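Local coordinates for protein short chain alcohol dehydrogenase-related dehydrogenase (Sinorhizobium meliloti, PDB 3TPC) that probably acts as an oxidoreductase of the short-chain dehydrogenase/reductase family, at residues V189-G194 / I246-A251; A114-G119 / A164-G169; A66-A71 / F121-L126; S17-A22 / G223-Y228; G185-T190 / E237-N242. All coordinates share one frame; numbering follows the deposited sequence.

Contact 1: V189-G194 / I246-A251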
# COMPACT_ATOMS: atom_id res chain seq x y z
N VAL D 189 -14.13 8.00 5.11
CA VAL D 189 -12.75 8.37 5.04
C VAL D 189 -12.18 7.98 6.39
O VAL D 189 -12.90 8.06 7.35
CB VAL D 189 -12.58 9.90 4.83
CG1 VAL D 189 -11.09 10.32 4.75
CG2 VAL D 189 -13.24 10.30 3.56
N THR D 190 -10.93 7.52 6.44
CA THR D 190 -10.24 7.08 7.64
C THR D 190 -8.93 7.86 7.74
O THR D 190 -8.26 8.09 6.72
CB THR D 190 -9.92 5.56 7.61
OG1 THR D 190 -11.15 4.82 7.58
CG2 THR D 190 -9.15 5.10 8.86
N ILE D 191 -8.65 8.35 8.95
CA ILE D 191 -7.37 8.97 9.25
C ILE D 191 -6.51 7.99 10.01
O ILE D 191 -6.97 7.40 10.99
CB ILE D 191 -7.53 10.23 10.23
CG1 ILE D 191 -8.28 11.38 9.59
CG2 ILE D 191 -6.15 10.79 10.59
CD1 ILE D 191 -8.76 12.49 10.61
N ALA D 192 -5.25 7.90 9.65
CA ALA D 192 -4.36 7.07 10.43
C ALA D 192 -3.38 7.97 11.13
O ALA D 192 -2.40 8.40 10.52
CB ALA D 192 -3.64 6.08 9.54
N PRO D 193 -3.65 8.32 12.39
CA PRO D 193 -2.77 9.23 13.13
C PRO D 193 -1.50 8.54 13.58
O PRO D 193 -1.51 7.35 13.77
CB PRO D 193 -3.60 9.57 14.38
CG PRO D 193 -4.56 8.44 14.51
CD PRO D 193 -4.92 8.07 13.13
N GLY D 194 -0.42 9.31 13.73
CA GLY D 194 0.81 8.85 14.36
C GLY D 194 0.78 9.20 15.84
O GLY D 194 -0.24 9.02 16.49
N ILE D 246 -5.79 8.50 5.34
CA ILE D 246 -4.79 9.53 5.34
C ILE D 246 -3.91 9.36 6.53
O ILE D 246 -4.42 9.35 7.67
CB ILE D 246 -5.43 10.91 5.36
CG1 ILE D 246 -6.39 11.00 4.17
CG2 ILE D 246 -4.35 12.02 5.26
CD1 ILE D 246 -7.40 12.13 4.24
N ARG D 247 -2.61 9.21 6.31
CA ARG D 247 -1.65 9.19 7.43
C ARG D 247 -1.48 10.62 7.94
O ARG D 247 -1.26 11.58 7.17
CB ARG D 247 -0.28 8.59 7.07
CG ARG D 247 -0.32 7.11 6.46
CD ARG D 247 1.09 6.63 6.02
NE ARG D 247 2.03 6.68 7.15
CZ ARG D 247 2.54 5.61 7.75
NH1 ARG D 247 2.23 4.40 7.32
NH2 ARG D 247 3.39 5.76 8.77
N LEU D 248 -1.60 10.75 9.26
CA LEU D 248 -1.40 12.08 9.89
C LEU D 248 -0.31 11.94 10.94
O LEU D 248 -0.62 11.69 12.12
CB LEU D 248 -2.72 12.56 10.52
CG LEU D 248 -2.69 14.03 10.92
CD1 LEU D 248 -2.30 14.94 9.76
CD2 LEU D 248 -4.02 14.42 11.56
N ASP D 249 0.93 11.97 10.48
CA ASP D 249 1.99 11.42 11.30
C ASP D 249 3.35 12.11 11.28
O ASP D 249 4.31 11.58 11.83
CB ASP D 249 2.21 9.94 10.95
CG ASP D 249 2.61 9.72 9.46
OD1 ASP D 249 2.94 10.71 8.76
OD2 ASP D 249 2.59 8.56 8.99
N GLY D 250 3.46 13.25 10.63
CA GLY D 250 4.77 13.88 10.45
C GLY D 250 5.83 13.02 9.80
O GLY D 250 7.02 13.16 10.11
N ALA D 251 5.43 12.13 8.88
CA ALA D 251 6.40 11.31 8.16
C ALA D 251 7.09 10.29 9.04
O ALA D 251 8.12 9.74 8.65
CB ALA D 251 7.46 12.20 7.48
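Ile191, Ala192 and Pro193 run beside Ile246, Arg247 and Leu248 as the last two parallel strands of the Rossmann-fold sheet. The tight part is the backbone ladder. Ile246 N donates to Thr190 O at 2.9 Å. Ala192 N gives a short, nearly straight bond of 2.6 Å to Ile246 O (173° at the hydrogen). Leu248 N then reaches Ala192 O at 2.8 Å, and Gly194 N closes the run on Leu248 O. The strand axes cross at -31°. On the face that carries Ile191, Pro193 and Leu248, Ile191 CG2 lies against Leu248 CB at 3.9 Å, both side chains pointing the same way. CG2 gets there because it is anti to the backbone N (CG1 has chi1 -66°). Helix 225-237 covers Ile191 on this face.

Past Leu248 the contact is looser. Gly194 is partly exposed, and its CA lies 3.8 Å from Asp249 CB. Asp249 turns to its own chain. Its OD2 takes both NE (2.7 Å) and NH2 of Arg247, side-on. Its OD1 accepts from Ala251 N. Arg247 NH2 also has a salt bridge to Asp155. Arg247 N is hydrogen-bonded to Glu244 OE2 of the second subunit, whose Leu241 packs on Ile246 and Leu248. Backbone bonds thus fix the register of this strand pair, while Asp249 joins an ion pair through OD2 and an Asx turn through OD1 where the chain leaves the strand, next to the second subunit.

Contact 2: A114-G119 / A164-G169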
# COMPACT_ATOMS: atom_id res chain seq x y z
N ALA D 114 -12.70 -5.81 19.61
CA ALA D 114 -14.09 -5.44 19.85
C ALA D 114 -14.29 -3.91 20.03
O ALA D 114 -15.12 -3.28 19.34
CB ALA D 114 -14.70 -6.27 20.97
N VAL D 115 -13.47 -3.26 20.85
CA VAL D 115 -13.59 -1.82 21.00
C VAL D 115 -13.23 -1.09 19.69
O VAL D 115 -13.98 -0.29 19.21
CB VAL D 115 -12.65 -1.31 22.07
CG1 VAL D 115 -12.48 0.18 21.95
CG2 VAL D 115 -13.12 -1.75 23.47
N ASN D 116 -12.06 -1.39 19.13
CA ASN D 116 -11.52 -0.66 17.99
C ASN D 116 -12.27 -0.96 16.67
O ASN D 116 -12.61 -0.05 15.95
CB ASN D 116 -10.00 -0.86 17.88
CG ASN D 116 -9.23 -0.18 19.03
OD1 ASN D 116 -9.63 0.85 19.52
ND2 ASN D 116 -8.14 -0.76 19.45
N LEU D 117 -12.56 -2.23 16.41
CA LEU D 117 -13.16 -2.62 15.15
C LEU D 117 -14.70 -2.86 15.20
O LEU D 117 -15.44 -2.24 14.43
CB LEU D 117 -12.40 -3.82 14.54
CG LEU D 117 -13.04 -4.47 13.31
CD1 LEU D 117 -13.35 -3.46 12.16
CD2 LEU D 117 -12.14 -5.56 12.80
N ILE D 118 -15.17 -3.75 16.09
CA ILE D 118 -16.60 -4.06 16.15
C ILE D 118 -17.38 -2.82 16.55
O ILE D 118 -18.44 -2.56 15.99
CB ILE D 118 -16.96 -5.16 17.15
CG1 ILE D 118 -16.14 -6.44 16.96
CG2 ILE D 118 -18.42 -5.57 16.94
CD1 ILE D 118 -16.06 -6.87 15.61
N GLY D 119 -16.80 -2.06 17.50
CA GLY D 119 -17.29 -0.73 17.89
C GLY D 119 -17.52 0.22 16.71
O GLY D 119 -18.62 0.79 16.57
N ALA D 164 -2.54 -3.06 16.00
CA ALA D 164 -2.33 -3.07 14.59
C ALA D 164 -3.44 -3.83 13.78
O ALA D 164 -3.97 -3.31 12.80
CB ALA D 164 -0.93 -3.64 14.31
N ALA D 165 -3.79 -5.02 14.23
CA ALA D 165 -4.78 -5.81 13.50
C ALA D 165 -6.13 -5.10 13.51
O ALA D 165 -6.77 -4.96 12.45
CB ALA D 165 -4.92 -7.26 14.08
N SER D 166 -6.54 -4.70 14.71
CA SER D 166 -7.70 -3.84 14.97
C SER D 166 -7.86 -2.72 13.95
O SER D 166 -8.91 -2.49 13.37
CB SER D 166 -7.40 -3.06 16.25
OG SER D 166 -8.05 -3.63 17.31
N LYS D 167 -6.79 -1.92 13.86
CA LYS D 167 -6.82 -0.68 13.14
C LYS D 167 -6.69 -0.98 11.67
O LYS D 167 -7.22 -0.22 10.81
CB LYS D 167 -5.68 0.20 13.62
CG LYS D 167 -5.85 0.72 15.08
CD LYS D 167 -7.18 1.42 15.30
CE LYS D 167 -7.16 2.37 16.49
NZ LYS D 167 -8.38 3.25 16.41
N GLY D 168 -5.96 -2.06 11.38
CA GLY D 168 -5.83 -2.58 10.02
C GLY D 168 -7.20 -2.97 9.52
O GLY D 168 -7.51 -2.69 8.39
N GLY D 169 -8.02 -3.55 10.40
CA GLY D 169 -9.41 -3.84 10.15
C GLY D 169 -10.15 -2.59 9.76
O GLY D 169 -10.91 -2.57 8.74
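Asn116 CB sits 3.4 Å from Ser166 OG, where two helices of the Rossmann fold run nearly parallel. Lys167 is the lysine of the family's Tyr-x-x-x-Lys sequence. Asn116 lies where relatives carry the helix asparagine of the active site, so a catalytic role for Asn116 and Lys167 is consistent with the family but inferred.

In the first shell, Ser166 OG lies beside the Asn116 side chain and has weak hydrogen bonds to Ala162 O and Thr112 O. The lysine chain bends at chi2 (-53°) and crosses the Asn116 side chain obliquely. Its NZ stays 4.1 Å from Asn116 OD1. The polar ends are held from outside: Asn116 ND2 donates to Thr91 O and Lys167 NZ to Thr148 O. At the next residue, Leu117 CB rests on Ser166 O at 3.9 Å.

The axes approach to 8.3 Å at an angle of 16°, close for helices. Gly169, lacking a side chain on the facing side, allows this approach. Separately, helix 106-132 widens into a pi-type turn here, with Gly119 N bonded to Ala114 O. Farther out, Phe109 of the third subunit packs on Leu117, and Leu117 of that subunit packs on Ala165.

Both Leu117 methyls face the glycine: CD2 is 4.2 Å from Gly169 CA and CD1 is 4.1 Å from Gly169 C.

Contact 3: A66-A71 / F121-L126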
# COMPACT_ATOMS: atom_id res chain seq x y z
N ALA D 66 -27.56 -2.28 21.87
CA ALA D 66 -28.66 -1.48 22.45
C ALA D 66 -28.26 -0.07 22.84
O ALA D 66 -29.06 0.84 22.74
CB ALA D 66 -29.36 -2.20 23.61
N ASP D 67 -27.03 0.09 23.29
CA ASP D 67 -26.51 1.42 23.57
C ASP D 67 -26.39 2.27 22.31
O ASP D 67 -26.62 3.48 22.34
CB ASP D 67 -25.14 1.34 24.20
CG ASP D 67 -25.20 0.94 25.64
OD1 ASP D 67 -26.10 0.15 26.02
OD2 ASP D 67 -24.36 1.42 26.40
N ALA D 68 -26.03 1.62 21.22
CA ALA D 68 -25.80 2.25 19.97
C ALA D 68 -27.15 2.57 19.32
O ALA D 68 -27.32 3.63 18.71
CB ALA D 68 -24.96 1.32 19.09
N THR D 69 -28.11 1.65 19.43
CA THR D 69 -29.45 1.96 18.94
C THR D 69 -30.09 3.09 19.75
O THR D 69 -30.70 3.99 19.16
CB THR D 69 -30.37 0.75 18.93
OG1 THR D 69 -29.76 -0.31 18.19
CG2 THR D 69 -31.69 1.13 18.24
N ALA D 70 -29.94 3.07 21.08
CA ALA D 70 -30.44 4.16 21.96
C ALA D 70 -29.84 5.55 21.68
O ALA D 70 -30.50 6.57 21.87
CB ALA D 70 -30.25 3.79 23.45
N ALA D 71 -28.60 5.59 21.23
CA ALA D 71 -27.95 6.84 20.90
C ALA D 71 -28.44 7.43 19.57
O ALA D 71 -28.57 8.65 19.44
CB ALA D 71 -26.43 6.63 20.86
N PHE D 121 -17.70 -0.41 13.54
CA PHE D 121 -18.68 -0.96 12.62
C PHE D 121 -20.12 -0.83 13.10
O PHE D 121 -21.01 -0.57 12.32
CB PHE D 121 -18.39 -2.41 12.27
CG PHE D 121 -19.35 -2.96 11.27
CD1 PHE D 121 -19.23 -2.64 9.94
CD2 PHE D 121 -20.39 -3.78 11.67
CE1 PHE D 121 -20.09 -3.14 9.03
CE2 PHE D 121 -21.27 -4.30 10.74
CZ PHE D 121 -21.13 -3.97 9.42
N ASN D 122 -20.34 -1.06 14.38
CA ASN D 122 -21.64 -0.90 15.00
C ASN D 122 -22.16 0.52 14.76
O ASN D 122 -23.26 0.70 14.21
CB ASN D 122 -21.51 -1.14 16.51
CG ASN D 122 -22.83 -1.40 17.21
OD1 ASN D 122 -22.92 -1.22 18.42
ND2 ASN D 122 -23.82 -1.86 16.51
N MSE D 123 -21.39 1.52 15.19
CA MSE D 123 -21.71 2.93 14.89
C MSE D 123 -21.93 3.22 13.41
O MSE D 123 -22.78 3.98 13.06
CB MSE D 123 -20.63 3.88 15.40
CG MSE D 123 -20.53 3.97 16.94
SE MSE D 123 -22.28 4.31 17.79
CE MSE D 123 -22.39 2.65 18.59
N ILE D 124 -21.14 2.66 12.55
CA ILE D 124 -21.28 2.89 11.15
C ILE D 124 -22.55 2.32 10.56
O ILE D 124 -23.23 2.95 9.83
CB ILE D 124 -20.09 2.33 10.40
CG1 ILE D 124 -18.87 3.19 10.62
CG2 ILE D 124 -20.34 2.24 8.99
CD1 ILE D 124 -17.82 2.91 9.70
N ARG D 125 -22.86 1.11 10.91
CA ARG D 125 -24.07 0.58 10.41
C ARG D 125 -25.32 1.31 10.89
O ARG D 125 -26.24 1.51 10.15
CB ARG D 125 -24.15 -0.91 10.62
CG ARG D 125 -24.72 -1.30 11.88
CD ARG D 125 -24.18 -2.56 12.37
NE ARG D 125 -24.60 -2.66 13.73
CZ ARG D 125 -25.72 -3.21 14.14
NH1 ARG D 125 -26.52 -3.79 13.31
NH2 ARG D 125 -26.02 -3.17 15.39
N LEU D 126 -25.36 1.66 12.14
CA LEU D 126 -26.46 2.43 12.66
C LEU D 126 -26.59 3.89 12.27
O LEU D 126 -27.63 4.32 11.93
CB LEU D 126 -26.65 2.20 14.14
CG LEU D 126 -26.96 0.76 14.52
CD1 LEU D 126 -27.04 0.66 15.97
CD2 LEU D 126 -28.18 0.26 13.94
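Leu126 reaches from helix 106-132 to Ala68 and Thr69 of helix 65-79. Its CB stays over its own helix, 3.7 Å from the carbonyl oxygen Asn122 O one turn back. CG is anti to the carbonyl carbon (chi1 -61°) and lies over one face of the Arg125 guanidinium, near its rim. The chain then runs straight on (chi2 176°), which sends CD1 across the gap. CD1 carries the contact. It is 3.8 Å from Ala68 CB and 3.6 Å from Thr69 OG1, and 3.8 Å from Thr69 N. The other branch, CD2, stays farther from Thr69 than CD1 does.

Ala68 points toward the partner helix and is buried there. The selenomethionine Met123 bends twice and brings its methyl to the same alanine, but that approach is too short in the model and its detail is doubtful. Thr69 OG1 is hydrogen-bonded to Glu65 O, one turn back in its own helix. It meets Leu126 as a neighbour to a methyl, not as a polar partner.

A salt bridge and a hydrogen bond flank the patch. Arg125 pairs with Glu65 and donates to His104 O of the third subunit. Pro103 of the third subunit packs on Leu126.

The axes are 9.9 Å apart at their closest and cross at -37°. Met123 and Ile124 rest on strand 84-87. Helices 65-79 and 106-132 lie side by side on one face of the parallel sheet, the helix layer of a Rossmann fold.

Contact 4: S17-A22 / G223-Y228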
# COMPACT_ATOMS: atom_id res chain seq x y z
N SER D 17 -12.19 12.46 25.98
CA SER D 17 -10.78 12.82 26.00
C SER D 17 -10.09 12.70 24.64
O SER D 17 -10.63 12.15 23.71
CB SER D 17 -10.03 11.95 27.01
OG SER D 17 -9.71 10.69 26.43
N GLY D 18 -8.88 13.24 24.56
CA GLY D 18 -7.98 12.97 23.48
C GLY D 18 -8.52 13.47 22.16
O GLY D 18 -8.87 14.66 22.03
N LEU D 19 -8.62 12.56 21.18
CA LEU D 19 -9.00 12.94 19.84
C LEU D 19 -10.49 13.23 19.77
O LEU D 19 -10.88 14.24 19.19
CB LEU D 19 -8.56 11.89 18.83
CG LEU D 19 -7.05 11.60 18.74
CD1 LEU D 19 -6.79 10.60 17.64
CD2 LEU D 19 -6.18 12.84 18.52
N GLY D 20 -11.33 12.37 20.32
CA GLY D 20 -12.75 12.66 20.25
C GLY D 20 -13.08 13.98 20.93
O GLY D 20 -13.92 14.75 20.43
N ALA D 21 -12.40 14.28 22.04
CA ALA D 21 -12.62 15.52 22.75
C ALA D 21 -12.29 16.68 21.81
O ALA D 21 -13.09 17.59 21.65
CB ALA D 21 -11.74 15.60 24.02
N ALA D 22 -11.15 16.65 21.14
CA ALA D 22 -10.79 17.81 20.39
C ALA D 22 -11.71 17.98 19.18
O ALA D 22 -11.97 19.09 18.75
CB ALA D 22 -9.35 17.77 20.01
N GLY D 223 1.77 15.20 18.16
CA GLY D 223 0.79 16.02 17.49
C GLY D 223 -0.17 16.54 18.55
O GLY D 223 -0.40 15.87 19.54
N ARG D 224 -0.71 17.73 18.34
CA ARG D 224 -1.74 18.23 19.22
C ARG D 224 -3.07 17.71 18.70
O ARG D 224 -3.30 17.71 17.52
CB ARG D 224 -1.76 19.75 19.25
CG ARG D 224 -0.44 20.38 19.63
CD ARG D 224 -0.60 21.87 19.70
NE ARG D 224 -0.47 22.50 18.39
CZ ARG D 224 0.71 22.81 17.84
NH1 ARG D 224 1.83 22.54 18.48
NH2 ARG D 224 0.75 23.39 16.63
N ALA D 225 -3.95 17.30 19.61
CA ALA D 225 -5.23 16.78 19.21
C ALA D 225 -6.01 17.71 18.25
O ALA D 225 -6.75 17.21 17.41
CB ALA D 225 -6.08 16.39 20.43
N GLU D 226 -5.85 19.04 18.40
CA GLU D 226 -6.40 20.06 17.47
C GLU D 226 -6.04 19.85 15.97
O GLU D 226 -6.82 20.25 15.08
CB GLU D 226 -5.99 21.48 17.94
CG GLU D 226 -5.84 22.59 16.84
CD GLU D 226 -4.38 22.84 16.33
OE1 GLU D 226 -3.44 22.95 17.18
OE2 GLU D 226 -4.17 22.99 15.08
N GLU D 227 -4.87 19.27 15.71
CA GLU D 227 -4.42 19.02 14.32
C GLU D 227 -5.15 17.80 13.74
O GLU D 227 -5.54 17.80 12.59
CB GLU D 227 -2.90 18.90 14.23
CG GLU D 227 -2.20 20.16 14.84
CD GLU D 227 -0.71 19.99 15.07
OE1 GLU D 227 -0.34 19.14 15.90
OE2 GLU D 227 0.10 20.67 14.41
N TYR D 228 -5.44 16.82 14.57
CA TYR D 228 -6.35 15.76 14.15
C TYR D 228 -7.74 16.34 13.80
O TYR D 228 -8.31 16.03 12.73
CB TYR D 228 -6.45 14.70 15.24
CG TYR D 228 -7.28 13.54 14.84
CD1 TYR D 228 -8.62 13.47 15.17
CD2 TYR D 228 -6.72 12.49 14.13
CE1 TYR D 228 -9.39 12.37 14.77
CE2 TYR D 228 -7.47 11.41 13.75
CZ TYR D 228 -8.80 11.35 14.05
OH TYR D 228 -9.51 10.24 13.64
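The glycine-rich turn of the Rossmann fold, Thr-Gly-x-x-x-Gly-x-Gly in this family and probably the cofactor-binding turn here, meets helix 225-237 through Leu19, which touches Tyr228 and Ala225. Gly18 and Gly20 are its last two glycines, and Leu19 lies between them.

Leu19 CD1 stands almost on the normal of the Tyr228 ring, 3.9 Å from its centroid and 6° off the normal. This is a CH-pi contact over the centre of the face. The second branch, CD2, lies at the base of the ring, 3.8 Å from Tyr228 CB, and is 4.0 Å from Ala225 CB. The two side chains cross at about a right angle. Tyr228 CG is anti to its backbone N (chi1 -176°), which turns the ring face to Leu19 CD1.

One turn on from Leu19 and one turn before Tyr228, two alanines meet tip to tip: Ala22 CB to Ala225 CB is 3.6 Å. Gly18 O is 3.7 Å from Ala225 CB. Small side chains let the helices come this near.

A backbone hydrogen bond and salt bridges tie the chain at the start of helix 225-237. Arg224 N donates to Glu227 OE1 at 2.8 Å, and Arg224 NE pairs with Glu226 OE1. Arg224 also has a salt bridge to Asp139 of the second subunit, and Glu227 one to Arg221.

Tyr228 OH bonds Thr148 at the end of strand 143-148, so the ring bridges helix 18-29 and the sheet, with Phe196 also against it.

Contact 5: G185-T190 / E237-N242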
# COMPACT_ATOMS: atom_id res chain seq x y z
N GLY D 185 -24.97 8.79 -0.96
CA GLY D 185 -24.21 10.02 -0.70
C GLY D 185 -23.62 10.16 0.70
O GLY D 185 -23.59 11.26 1.25
N ILE D 186 -23.11 9.06 1.26
CA ILE D 186 -22.36 9.08 2.52
C ILE D 186 -20.89 8.78 2.19
O ILE D 186 -20.56 7.72 1.60
CB ILE D 186 -22.95 8.03 3.50
CG1 ILE D 186 -24.43 8.36 3.79
CG2 ILE D 186 -22.13 7.89 4.77
CD1 ILE D 186 -25.27 7.14 4.33
N ARG D 187 -20.01 9.72 2.54
CA ARG D 187 -18.59 9.50 2.34
C ARG D 187 -18.01 8.76 3.56
O ARG D 187 -18.53 8.87 4.68
CB ARG D 187 -17.84 10.82 2.07
CG ARG D 187 -18.15 11.44 0.70
CD ARG D 187 -17.31 12.65 0.37
NE ARG D 187 -17.59 13.84 1.19
CZ ARG D 187 -16.77 14.38 2.10
NH1 ARG D 187 -15.58 13.84 2.34
NH2 ARG D 187 -17.16 15.45 2.81
N VAL D 188 -16.94 7.99 3.33
CA VAL D 188 -16.30 7.28 4.39
C VAL D 188 -14.84 7.42 4.12
O VAL D 188 -14.38 7.00 3.04
CB VAL D 188 -16.63 5.77 4.41
CG1 VAL D 188 -16.07 5.14 5.68
CG2 VAL D 188 -18.13 5.54 4.31
N VAL D 189 -14.13 8.00 5.11
CA VAL D 189 -12.75 8.37 5.04
C VAL D 189 -12.18 7.98 6.39
O VAL D 189 -12.90 8.06 7.35
CB VAL D 189 -12.58 9.90 4.83
CG1 VAL D 189 -11.09 10.32 4.75
CG2 VAL D 189 -13.24 10.30 3.56
N THR D 190 -10.93 7.52 6.44
CA THR D 190 -10.24 7.08 7.64
C THR D 190 -8.93 7.86 7.74
O THR D 190 -8.26 8.09 6.72
CB THR D 190 -9.92 5.56 7.61
OG1 THR D 190 -11.15 4.82 7.58
CG2 THR D 190 -9.15 5.10 8.86
N GLU D 237 -15.41 19.14 4.74
CA GLU D 237 -15.55 20.18 3.71
C GLU D 237 -15.19 19.73 2.30
O GLU D 237 -15.72 20.25 1.33
CB GLU D 237 -14.70 21.41 4.05
CG GLU D 237 -15.12 22.09 5.39
CD GLU D 237 -14.07 23.10 5.87
OE1 GLU D 237 -12.95 23.17 5.29
OE2 GLU D 237 -14.38 23.82 6.84
N ASN D 238 -14.27 18.78 2.17
CA ASN D 238 -13.77 18.49 0.87
C ASN D 238 -14.49 17.28 0.29
O ASN D 238 -14.21 16.17 0.69
CB ASN D 238 -12.24 18.33 0.85
CG ASN D 238 -11.70 18.37 -0.56
OD1 ASN D 238 -12.48 18.19 -1.54
ND2 ASN D 238 -10.40 18.62 -0.71
N THR D 239 -15.44 17.51 -0.63
CA THR D 239 -16.34 16.44 -1.15
C THR D 239 -15.59 15.37 -1.92
O THR D 239 -16.01 14.20 -2.02
CB THR D 239 -17.43 17.05 -2.09
OG1 THR D 239 -18.18 18.08 -1.41
CG2 THR D 239 -18.41 16.00 -2.59
N MSE D 240 -14.46 15.74 -2.49
CA MSE D 240 -13.68 14.80 -3.24
C MSE D 240 -12.98 13.75 -2.34
O MSE D 240 -12.60 12.65 -2.83
CB MSE D 240 -12.73 15.54 -4.22
CG MSE D 240 -13.46 15.93 -5.57
SE MSE D 240 -14.22 14.43 -6.63
CE MSE D 240 -12.58 13.72 -7.32
N LEU D 241 -12.78 14.02 -1.05
CA LEU D 241 -12.16 12.99 -0.19
C LEU D 241 -13.14 11.86 0.13
O LEU D 241 -14.14 12.09 0.77
CB LEU D 241 -11.53 13.56 1.08
CG LEU D 241 -10.20 14.33 0.89
CD1 LEU D 241 -9.92 15.28 2.05
CD2 LEU D 241 -9.01 13.43 0.61
N ASN D 242 -12.85 10.64 -0.35
CA ASN D 242 -13.72 9.49 -0.10
C ASN D 242 -12.97 8.16 -0.30
O ASN D 242 -12.11 8.06 -1.12
CB ASN D 242 -14.98 9.58 -1.01
CG ASN D 242 -16.10 8.67 -0.57
OD1 ASN D 242 -17.01 8.41 -1.35
ND2 ASN D 242 -16.08 8.22 0.67
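Leu241 O takes a hydrogen bond from Arg187 NH1 at 2.8 Å, with 153° at the hydrogen. The nitrogen lies in the plane of the carbonyl, and the oxygen lies in the plane of the guanidinium, at its edge. Carbon groups crowd the same oxygen: Arg187 CD at 3.2 Å and Val189 CG2 at 3.4 Å.

The arginine is spread over the turn. Its chain bends at chi3 (-69°), which swings the guanidinium over the backbone of the turn. Asn238 O lies 3.1 Å above the guanidinium plane, toward its rim. It is near NH1, but the angle is too poor for a hydrogen bond. Thr239 CA lies over the same face, and Thr239 O is 3.1 Å from Arg187 CD. The other nitrogens bond outside the turn: NE has a salt bridge to Glu141, and NH2 donates to Ile235 O. That leaves a buried charge with a partner at each nitrogen.

In the Rossmann fold this loop links helix 225-237 to strand 245-248, and Arg187 holds it from the neighbouring strand 186-193. The loop contains a type I turn from Asn238 to Leu241. Asn238 OD1 also accepts from Met240 N at 3.3 Å, an Asx turn.

Asn242 packs along the first carbons of Arg187. Its CG is 3.7 Å from Arg187 CG, and its amide plane stands 87° to the guanidinium. Phe218 of the second subunit packs on Arg187.

How the contacts relate
Contacts 1 and 5 share strand 186-193. Contact 1 pairs it with strand 245-248 by backbone bonds; contact 5 ties it to the loop before that strand through one arginine. Contact 4 touches contact 1: Tyr228 CE2 is 3.5 Å from Ile191 CG2, with the ring between strand and glycine-rich turn. All three reach the second subunit. Contacts 2 and 3 follow each other on helix 106-132 and reach the third subunit. Contact 2 is buried, with polar groups at a probable active site. Contact 3 is mainly apolar, with Thr69 exposed at its rim. Contact 4 is partly buried; contacts 1 and 5 are buried and combine hydrogen bonds with apolar packing.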